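Local coordinates for protein succinylglutamate desuccinylase (Chromobacterium violaceum, PDB 1YW4) that probably hydrolyses N(2)-succinylglutamate to succinate and glutamate, the final step of arginine degradation by the AST pathway, with one zinc ion per subunit, at residues N58-I63 and R219-N224; D67-D72 and A235-L240; L131-F136 and S203-A208; R153-E158 and E280-L285. One frame throughout, in Å; residues are numbered along the deposited sequence.

Contact 1. Residues N58-I63 and R219-N224. With ZN (zinc ion), chain C.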
# COMPACT_ATOMS: atom_id res chain seq x y z
N ASN A 58 26.11 11.97 18.98
CA ASN A 58 25.31 12.86 19.82
C ASN A 58 24.04 12.20 20.36
O ASN A 58 23.30 12.82 21.12
CB ASN A 58 24.93 14.12 19.02
CG ASN A 58 24.08 13.80 17.82
OD1 ASN A 58 24.39 12.90 17.05
ND2 ASN A 58 22.99 14.55 17.64
N GLU A 59 23.79 10.95 19.98
CA GLU A 59 22.59 10.23 20.44
C GLU A 59 23.04 9.32 21.58
O GLU A 59 23.18 8.11 21.42
CB GLU A 59 22.00 9.45 19.27
CG GLU A 59 22.07 10.27 17.98
CD GLU A 59 21.42 9.63 16.77
OE1 GLU A 59 21.20 8.40 16.78
OE2 GLU A 59 21.16 10.37 15.79
N THR A 60 23.22 9.93 22.75
CA THR A 60 23.74 9.24 23.93
C THR A 60 22.80 8.42 24.80
O THR A 60 23.25 7.53 25.51
CB THR A 60 24.48 10.24 24.83
OG1 THR A 60 23.54 11.09 25.50
CG2 THR A 60 25.40 11.10 23.99
N ALA A 61 21.50 8.70 24.77
CA ALA A 61 20.57 7.95 25.59
C ALA A 61 20.77 6.44 25.44
O ALA A 61 21.01 5.73 26.42
CB ALA A 61 19.11 8.33 25.25
N PRO A 62 20.69 5.91 24.20
CA PRO A 62 20.88 4.46 24.04
C PRO A 62 22.24 3.98 24.56
O PRO A 62 22.37 2.86 25.05
CB PRO A 62 20.72 4.24 22.54
CG PRO A 62 19.78 5.35 22.13
CD PRO A 62 20.36 6.53 22.91
N ILE A 63 23.26 4.83 24.42
CA ILE A 63 24.61 4.51 24.87
C ILE A 63 24.64 4.25 26.39
O ILE A 63 25.20 3.24 26.84
CB ILE A 63 25.60 5.66 24.54
CG1 ILE A 63 25.61 5.93 23.03
CG2 ILE A 63 27.00 5.31 25.00
CD1 ILE A 63 26.48 7.13 22.63
N ARG A 219 20.21 13.90 23.30
CA ARG A 219 20.70 14.70 24.41
C ARG A 219 22.12 14.26 24.75
O ARG A 219 22.49 13.11 24.52
CB ARG A 219 19.81 14.51 25.65
CG ARG A 219 18.43 15.16 25.58
CD ARG A 219 18.49 16.61 26.03
NE ARG A 219 17.17 17.21 26.15
CZ ARG A 219 16.33 17.39 25.14
NH1 ARG A 219 15.14 17.94 25.36
NH2 ARG A 219 16.67 17.03 23.91
N PRO A 220 22.93 15.17 25.29
CA PRO A 220 24.31 14.82 25.65
C PRO A 220 24.31 13.96 26.91
O PRO A 220 23.29 13.84 27.60
CB PRO A 220 24.96 16.18 25.87
CG PRO A 220 23.83 16.96 26.48
CD PRO A 220 22.64 16.58 25.61
N PHE A 221 25.45 13.33 27.21
CA PHE A 221 25.58 12.49 28.40
C PHE A 221 25.19 13.27 29.66
O PHE A 221 25.55 14.43 29.81
CB PHE A 221 27.02 11.98 28.56
CG PHE A 221 27.44 10.98 27.52
CD1 PHE A 221 26.89 9.70 27.49
CD2 PHE A 221 28.42 11.30 26.58
CE1 PHE A 221 27.29 8.76 26.54
CE2 PHE A 221 28.83 10.37 25.62
CZ PHE A 221 28.27 9.10 25.60
N GLY A 222 24.44 12.62 30.55
CA GLY A 222 24.03 13.27 31.79
C GLY A 222 22.74 14.05 31.72
O GLY A 222 22.24 14.53 32.73
N GLN A 223 22.18 14.16 30.52
CA GLN A 223 20.95 14.90 30.33
C GLN A 223 19.84 14.02 29.76
O GLN A 223 18.85 14.53 29.25
CB GLN A 223 21.19 16.10 29.43
CG GLN A 223 21.90 17.26 30.13
CD GLN A 223 22.08 18.44 29.21
OE1 GLN A 223 21.17 18.79 28.47
NE2 GLN A 223 23.25 19.07 29.26
N ASN A 224 20.01 12.71 29.86
CA ASN A 224 19.00 11.77 29.37
C ASN A 224 18.12 11.27 30.51
O ASN A 224 18.62 10.80 31.53
CB ASN A 224 19.66 10.56 28.69
CG ASN A 224 20.45 10.94 27.45
OD1 ASN A 224 19.90 11.44 26.48
ND2 ASN A 224 21.75 10.68 27.48
ZN ZN C . 20.72 8.44 14.51
O HOH W 1 19.87 10.97 23.62
O HOH W 2 18.58 9.36 14.59
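Thr60 OG1 is held by two bonds from the loop 219-224: it donates to Arg219 O over a very short 2.5 Å and accepts from Asn224 ND2 at 2.7 Å. The second bond is nearly straight (168°), and OG1 lies almost in the amide plane of Asn224. The site belongs to the zinc-dependent M14-type hydrolase fold, where the segment 58-63 leads from the His-x-x-Glu metal motif into helix 61-75. Thr60 OG1 sits between the backbone N and the carbonyl carbon (chi1 74°), which turns it toward the loop and leaves CG2 for packing. Asn224 ND2 has a further acceptor in Glu64 OE1, and Glu64 OE2 takes Gly222 N, within a type II turn from Pro220 to Gln223. Near the threonine, water 1 ties the backbones together, accepting from Ala61 N at 3.0 Å and from Arg219 N at 3.0 Å. The same water lies 2.9 Å from Asn224 OD1, placed to donate to it.

Packing is carried by Phe221. Thr60 CG2 stands over the middle of its ring, 3.7 Å from the centroid and almost on the ring normal, a CH-pi contact. Ile63 CG2 meets the ring at its edge instead, 3.8 Å from Phe221 CE1, and Ile94 of helix 91-96 touches both Ile63 and Phe221. Next in the chain to Thr60, Glu59 turns away from the loop toward the metal, which His56 and His149 also bind. Both of its carboxylate oxygens reach the zinc ion, Glu59 OE1 at 2.3 Å, and water 2 is a further ligand.

Contact 2. Residues D67-D72 and A235-L240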
# COMPACT_ATOMS: atom_id res chain seq x y z
N ASP A 67 25.40 0.70 28.21
CA ASP A 67 26.49 0.65 29.18
C ASP A 67 26.01 0.21 30.57
O ASP A 67 26.71 -0.52 31.27
CB ASP A 67 27.18 2.02 29.26
CG ASP A 67 28.50 1.96 30.00
OD1 ASP A 67 29.35 1.12 29.63
OD2 ASP A 67 28.69 2.76 30.94
N GLY A 68 24.82 0.66 30.97
CA GLY A 68 24.28 0.27 32.26
C GLY A 68 24.06 -1.23 32.33
O GLY A 68 24.35 -1.87 33.35
N MSE A 69 23.54 -1.80 31.25
CA MSE A 69 23.28 -3.23 31.17
C MSE A 69 24.59 -4.00 31.28
O MSE A 69 24.66 -4.99 31.99
CB MSE A 69 22.60 -3.60 29.85
CG MSE A 69 21.19 -3.08 29.67
SE MSE A 69 20.32 -3.92 28.14
CE MSE A 69 21.41 -3.17 26.74
N LEU A 70 25.63 -3.55 30.58
CA LEU A 70 26.92 -4.24 30.63
C LEU A 70 27.50 -4.23 32.03
O LEU A 70 28.06 -5.23 32.49
CB LEU A 70 27.90 -3.60 29.65
CG LEU A 70 27.48 -3.72 28.18
CD1 LEU A 70 28.43 -2.93 27.27
CD2 LEU A 70 27.44 -5.20 27.80
N THR A 71 27.38 -3.10 32.72
CA THR A 71 27.90 -3.01 34.08
C THR A 71 27.15 -3.98 34.99
O THR A 71 27.75 -4.63 35.85
CB THR A 71 27.80 -1.58 34.63
OG1 THR A 71 28.46 -0.67 33.73
CG2 THR A 71 28.47 -1.49 35.99
N ASP A 72 25.84 -4.08 34.81
CA ASP A 72 25.05 -5.00 35.63
C ASP A 72 25.43 -6.45 35.38
O ASP A 72 25.46 -7.27 36.30
CB ASP A 72 23.55 -4.80 35.40
CG ASP A 72 23.02 -3.55 36.08
OD1 ASP A 72 23.71 -3.03 36.97
OD2 ASP A 72 21.91 -3.10 35.74
N ALA A 235 12.89 -4.39 28.01
CA ALA A 235 12.75 -5.36 26.94
C ALA A 235 14.10 -5.94 26.56
O ALA A 235 14.22 -7.12 26.22
CB ALA A 235 12.09 -4.71 25.74
N LEU A 236 15.14 -5.11 26.62
CA LEU A 236 16.49 -5.54 26.28
C LEU A 236 17.06 -6.41 27.39
O LEU A 236 17.61 -7.48 27.13
CB LEU A 236 17.39 -4.32 26.06
CG LEU A 236 18.13 -4.17 24.72
CD1 LEU A 236 17.29 -4.67 23.56
CD2 LEU A 236 18.51 -2.70 24.54
N ARG A 237 16.93 -5.96 28.63
CA ARG A 237 17.42 -6.75 29.76
C ARG A 237 16.71 -8.11 29.79
O ARG A 237 17.30 -9.13 30.14
CB ARG A 237 17.20 -6.01 31.08
CG ARG A 237 18.11 -4.81 31.28
CD ARG A 237 17.66 -3.97 32.47
NE ARG A 237 18.55 -2.85 32.72
CZ ARG A 237 19.63 -2.91 33.49
NH1 ARG A 237 19.97 -4.04 34.09
NH2 ARG A 237 20.40 -1.84 33.65
N GLY A 238 15.43 -8.11 29.41
CA GLY A 238 14.67 -9.35 29.41
C GLY A 238 15.11 -10.28 28.30
O GLY A 238 15.07 -11.51 28.43
N LEU A 239 15.55 -9.70 27.19
CA LEU A 239 16.02 -10.49 26.06
C LEU A 239 17.33 -11.18 26.42
O LEU A 239 17.49 -12.38 26.20
CB LEU A 239 16.21 -9.59 24.83
CG LEU A 239 16.89 -10.28 23.65
CD1 LEU A 239 16.06 -11.49 23.24
CD2 LEU A 239 17.04 -9.31 22.49
N LEU A 240 18.27 -10.44 26.99
CA LEU A 240 19.56 -11.01 27.35
C LEU A 240 19.44 -12.08 28.43
O LEU A 240 20.12 -13.10 28.37
CB LEU A 240 20.51 -9.92 27.83
CG LEU A 240 20.74 -8.79 26.80
CD1 LEU A 240 21.62 -7.73 27.43
CD2 LEU A 240 21.36 -9.36 25.54
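Met69 and Arg237 join two helices of the alpha/beta catalytic domain, 61-75 and 230-241, which both rest on Leu51 of the neighbouring strand 48-53. The short segments run in roughly the same direction, inclined at 37° with axes 11.1 Å apart, a separation that long side chains must span. Arg237 does so at the more solvent-exposed margin. Its chain is extended from CG to NE, and the guanidinium meets Asp72 end-on, with both terminal nitrogens converging on a single oxygen: Arg237 NH1 lies 2.7 Å and NH2 2.9 Å from Asp72 OD2. NH1 uses the anti lone pair of that oxygen, whereas NH2 approaches on the same anti side but out of the carboxylate plane. The carboxylate and guanidinium planes stand 50° apart, and both N-H...O bonds are clearly bent. Arg237 NE is taken by Asp233, one turn earlier on its own helix, so two carboxylates share the guanidinium and probably stabilise its charge.

Met69, a selenomethionine, packs against the same arginine. Its CG covers one face of the guanidinium, 3.9 Å above the plane and offset toward the rim, an aliphatic carbon packed on a charged group. The chain then bends at its last torsion (chi3 -67°), bringing CE against Leu236, with Met69 CE 3.7 Å from Leu236 CD2. Leu240 reaches the selenium as well, its CD1 lying 4.1 Å from Met69 SE, and Leu240 also touches Leu84 of strand 83-88. The closest apolar approach across the helices is Met69 SE to Leu236 CB, 3.6 Å.

Contact 3. Residues L131-F136 and S203-A208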
# COMPACT_ATOMS: atom_id res chain seq x y z
N LEU A 131 33.05 -7.46 11.58
CA LEU A 131 32.83 -8.01 12.91
C LEU A 131 31.41 -8.56 13.04
O LEU A 131 31.22 -9.66 13.55
CB LEU A 131 33.07 -6.94 13.98
CG LEU A 131 34.53 -6.73 14.44
CD1 LEU A 131 35.44 -6.58 13.23
CD2 LEU A 131 34.63 -5.48 15.33
N ALA A 132 30.41 -7.81 12.58
CA ALA A 132 29.03 -8.25 12.64
C ALA A 132 28.86 -9.51 11.80
O ALA A 132 28.21 -10.45 12.23
CB ALA A 132 28.09 -7.16 12.14
N ALA A 133 29.45 -9.52 10.61
CA ALA A 133 29.34 -10.70 9.75
C ALA A 133 29.92 -11.94 10.42
O ALA A 133 29.30 -13.00 10.41
CB ALA A 133 30.04 -10.45 8.42
N GLU A 134 31.10 -11.81 11.02
CA GLU A 134 31.74 -12.95 11.68
C GLU A 134 30.94 -13.38 12.91
O GLU A 134 30.85 -14.56 13.22
CB GLU A 134 33.18 -12.61 12.06
CG GLU A 134 34.03 -12.19 10.88
CD GLU A 134 35.47 -11.85 11.27
OE1 GLU A 134 35.69 -11.42 12.43
OE2 GLU A 134 36.38 -12.00 10.43
N PHE A 135 30.36 -12.41 13.60
CA PHE A 135 29.56 -12.69 14.78
C PHE A 135 28.33 -13.51 14.43
O PHE A 135 28.03 -14.52 15.07
CB PHE A 135 29.10 -11.39 15.44
CG PHE A 135 28.20 -11.60 16.62
CD1 PHE A 135 28.71 -12.14 17.80
CD2 PHE A 135 26.87 -11.21 16.58
CE1 PHE A 135 27.90 -12.28 18.93
CE2 PHE A 135 26.05 -11.35 17.70
CZ PHE A 135 26.57 -11.88 18.88
N PHE A 136 27.59 -13.07 13.42
CA PHE A 136 26.39 -13.78 13.05
C PHE A 136 26.63 -15.10 12.33
O PHE A 136 25.79 -15.99 12.35
CB PHE A 136 25.47 -12.89 12.22
CG PHE A 136 24.70 -11.89 13.04
CD1 PHE A 136 23.92 -12.30 14.13
CD2 PHE A 136 24.74 -10.54 12.71
CE1 PHE A 136 23.18 -11.38 14.86
CE2 PHE A 136 24.00 -9.62 13.44
CZ PHE A 136 23.23 -10.03 14.52
N SER A 203 20.70 -7.18 8.05
CA SER A 203 19.51 -7.88 7.57
C SER A 203 19.77 -8.59 6.24
O SER A 203 19.39 -9.75 6.07
CB SER A 203 18.35 -6.91 7.41
OG SER A 203 17.24 -7.55 6.82
N GLN A 204 20.43 -7.91 5.31
CA GLN A 204 20.70 -8.47 4.00
C GLN A 204 21.95 -9.35 3.90
O GLN A 204 21.87 -10.50 3.45
CB GLN A 204 20.80 -7.35 2.97
CG GLN A 204 20.64 -7.80 1.52
CD GLN A 204 19.35 -8.58 1.30
OE1 GLN A 204 18.28 -8.17 1.74
NE2 GLN A 204 19.45 -9.70 0.59
N TYR A 205 23.08 -8.82 4.32
CA TYR A 205 24.35 -9.54 4.26
C TYR A 205 24.43 -10.67 5.28
O TYR A 205 24.90 -11.75 4.96
CB TYR A 205 25.50 -8.57 4.47
CG TYR A 205 26.86 -9.13 4.11
CD1 TYR A 205 27.66 -9.77 5.06
CD2 TYR A 205 27.36 -8.99 2.82
CE1 TYR A 205 28.93 -10.26 4.73
CE2 TYR A 205 28.62 -9.47 2.47
CZ TYR A 205 29.40 -10.10 3.43
OH TYR A 205 30.66 -10.54 3.09
N CYS A 206 23.97 -10.42 6.50
CA CYS A 206 24.03 -11.43 7.54
C CYS A 206 22.69 -12.10 7.69
O CYS A 206 22.52 -12.99 8.53
CB CYS A 206 24.43 -10.78 8.87
SG CYS A 206 25.92 -9.77 8.78
N GLU A 207 21.74 -11.68 6.86
CA GLU A 207 20.38 -12.18 6.86
C GLU A 207 19.83 -12.34 8.27
O GLU A 207 19.32 -13.39 8.64
CB GLU A 207 20.26 -13.50 6.06
CG GLU A 207 21.10 -14.65 6.56
CD GLU A 207 20.99 -15.89 5.67
OE1 GLU A 207 21.49 -16.95 6.08
OE2 GLU A 207 20.41 -15.79 4.56
N ALA A 208 19.96 -11.29 9.07
CA ALA A 208 19.45 -11.33 10.44
C ALA A 208 18.22 -10.44 10.56
O ALA A 208 17.89 -9.69 9.64
CB ALA A 208 20.53 -10.87 11.41
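Ala133 and Cys206 bring the two backbones to 5.8 Å between their CA atoms, where helix 120-137 passes the end of helix 198-205 and the chain turns off through Glu207, the first residue to leave helical backbone angles, with positive phi. The side chain of Cys206, just past the helix, points at helix 120-137. Its SG is anti to the carbonyl carbon (chi1 -52°) and lies over the helix backbone, 3.7 Å from Ala133 CA, while its CB packs 3.9 Å from Phe136 CD2. The methyl of Ala133 also meets the rim of a larger group: Ala133 CB lies near the ring plane of Tyr205, 3.9 Å from CE1. On its own helix Tyr205 stacks with Phe201.

Deeper in, the Phe136 ring is covered on both faces. Ala208 CB sits over its centre in a CH-pi contact, 4.2 Å from the ring centroid and 9° off the normal, and Phe135 CD2 of the same helix lies over the opposite face, 3.9 Å above the plane. Phe136 continues to Leu50 of strand 48-53 and to Lys143 and His145 of strand 143-151, so the contact packs helix 120-137 and the turn that follows helix 198-205 against these strands of the catalytic domain. What meets here is carbon and sulfur, and the Cys206 sulfur packs as an apolar group; the join rests on shape and dispersion, not on directed polar bonds.

Contact 4. Residues R153-E158 and E280-L285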
# COMPACT_ATOMS: atom_id res chain seq x y z
N ARG A 153 14.95 16.19 15.95
CA ARG A 153 13.58 16.49 15.51
C ARG A 153 12.62 15.50 16.16
O ARG A 153 12.86 14.29 16.15
CB ARG A 153 13.48 16.39 13.98
CG ARG A 153 12.08 16.68 13.41
CD ARG A 153 12.02 16.44 11.90
NE ARG A 153 12.99 17.24 11.17
CZ ARG A 153 12.92 18.56 11.02
NH1 ARG A 153 11.91 19.23 11.56
NH2 ARG A 153 13.86 19.20 10.33
N GLY A 154 11.55 16.02 16.74
CA GLY A 154 10.56 15.19 17.40
C GLY A 154 9.69 14.42 16.41
O GLY A 154 9.82 14.58 15.20
N SER A 155 8.80 13.60 16.93
CA SER A 155 7.94 12.80 16.08
C SER A 155 6.55 12.54 16.66
O SER A 155 6.39 12.48 17.88
CB SER A 155 8.63 11.47 15.78
OG SER A 155 7.76 10.55 15.16
N VAL A 156 5.55 12.39 15.80
CA VAL A 156 4.19 12.11 16.26
C VAL A 156 4.22 10.77 16.99
O VAL A 156 3.48 10.55 17.95
CB VAL A 156 3.20 12.01 15.09
CG1 VAL A 156 1.86 11.45 15.58
CG2 VAL A 156 3.01 13.38 14.46
N PHE A 157 5.08 9.87 16.51
CA PHE A 157 5.24 8.56 17.12
C PHE A 157 6.58 8.59 17.84
O PHE A 157 7.61 8.24 17.27
CB PHE A 157 5.23 7.46 16.05
CG PHE A 157 3.94 7.39 15.28
CD1 PHE A 157 2.77 6.96 15.89
CD2 PHE A 157 3.90 7.75 13.94
CE1 PHE A 157 1.57 6.90 15.19
CE2 PHE A 157 2.70 7.69 13.22
CZ PHE A 157 1.54 7.27 13.85
N GLU A 158 6.54 9.06 19.09
CA GLU A 158 7.71 9.18 19.95
C GLU A 158 8.80 8.17 19.63
O GLU A 158 9.90 8.52 19.20
CB GLU A 158 7.28 9.01 21.42
CG GLU A 158 7.52 10.22 22.31
CD GLU A 158 8.96 10.34 22.75
OE1 GLU A 158 9.44 9.43 23.46
OE2 GLU A 158 9.61 11.35 22.39
N GLU A 280 7.30 17.96 13.29
CA GLU A 280 7.63 16.61 13.77
C GLU A 280 7.53 15.56 12.68
O GLU A 280 6.76 15.71 11.72
CB GLU A 280 6.71 16.21 14.93
CG GLU A 280 6.97 16.97 16.23
CD GLU A 280 6.04 16.55 17.35
OE1 GLU A 280 6.24 17.02 18.49
OE2 GLU A 280 5.10 15.75 17.11
N ASN A 281 8.30 14.49 12.82
CA ASN A 281 8.26 13.41 11.85
C ASN A 281 6.91 12.71 11.96
O ASN A 281 6.32 12.64 13.05
CB ASN A 281 9.37 12.37 12.10
CG ASN A 281 10.73 12.86 11.66
OD1 ASN A 281 10.91 13.29 10.52
ND2 ASN A 281 11.71 12.77 12.56
N PHE A 282 6.44 12.19 10.83
CA PHE A 282 5.17 11.48 10.73
C PHE A 282 3.97 12.41 10.88
O PHE A 282 2.87 11.97 11.18
CB PHE A 282 5.10 10.35 11.76
CG PHE A 282 6.05 9.22 11.48
CD1 PHE A 282 5.85 8.38 10.39
CD2 PHE A 282 7.15 9.00 12.31
CE1 PHE A 282 6.74 7.33 10.12
CE2 PHE A 282 8.04 7.96 12.05
CZ PHE A 282 7.84 7.12 10.96
N THR A 283 4.20 13.71 10.68
CA THR A 283 3.10 14.67 10.77
C THR A 283 2.13 14.37 9.63
O THR A 283 2.52 14.31 8.47
CB THR A 283 3.60 16.11 10.63
OG1 THR A 283 4.36 16.47 11.79
CG2 THR A 283 2.43 17.07 10.48
N LEU A 284 0.85 14.20 9.98
CA LEU A 284 -0.21 13.90 9.02
C LEU A 284 -0.48 15.07 8.06
O LEU A 284 -0.61 16.22 8.49
CB LEU A 284 -1.51 13.55 9.76
CG LEU A 284 -2.71 13.11 8.92
CD1 LEU A 284 -2.59 11.63 8.59
CD2 LEU A 284 -4.02 13.36 9.70
N LEU A 285 -0.56 14.77 6.77
CA LEU A 285 -0.82 15.78 5.75
C LEU A 285 -2.29 15.69 5.30
O LEU A 285 -2.68 14.75 4.63
CB LEU A 285 0.10 15.59 4.55
CG LEU A 285 1.60 15.94 4.67
CD1 LEU A 285 1.97 16.41 6.07
CD2 LEU A 285 2.40 14.72 4.28
O HOH W 3 12.14 11.70 15.50
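Asn281 uses both its backbone N and its backbone O toward the loop 153-158: its N donates to Gly154 O at 2.8 Å (168°), and its O accepts from Val156 N at 2.9 Å (172°). This is the pattern of a single parallel beta bridge centred on Ser155 and Asn281. The side-chain amide of Asn281 finds partners as well. Its ND2 donates to water 3 (3.2 Å), which in turn donates to Arg153 O at 2.8 Å, and its OD1 accepts from Phe310 N. Arg153 NH1 is held by the carbonyls of Val279 and Asp277.

The bridge joins the catalytic domain to the barrel-sandwich hybrid domain, beside its short strand 283-284. Within the loop, Ser155 OG accepts from Phe157 N at 3.1 Å, an ST turn. In the partner segment, Glu280 to Thr283 form a type II turn, where Thr283 OG1 donates to Glu280 O over a short 2.5 Å. Phe282, at the positive-phi position, forms with Thr283 a G1 beta bulge facing Ile308, and its O accepts from Arg307 NH1. The edge of the Phe157 ring is directed at the face of Phe282 in an offset edge-to-face pair, centroids 5.4 Å apart and planes at 71°.

In the fold
Contacts 1 and 2 both use helix 61-75, their centres about 17 Å apart: the first residues of the helix and those leading into it, next to the zinc ligand Glu59, meet the loop 219-224, and its later turns meet helix 230-241. Contact 3 is nested inside the chain loops closed by contacts 1 and 2 and lies across the chain's centre from contact 1, about 27 Å between centres, away from the zinc site. Contact 4 alone reaches into the hybrid domain. Its nearest atoms are about 8 Å from contact 1, and the Asn281 side chain is about 10 Å from the zinc ion and about 7 Å from that of Glu214, the predicted active-site residue. Contact 1 thus holds a zinc ligand, while contact 4 brings a hybrid-domain segment near the site.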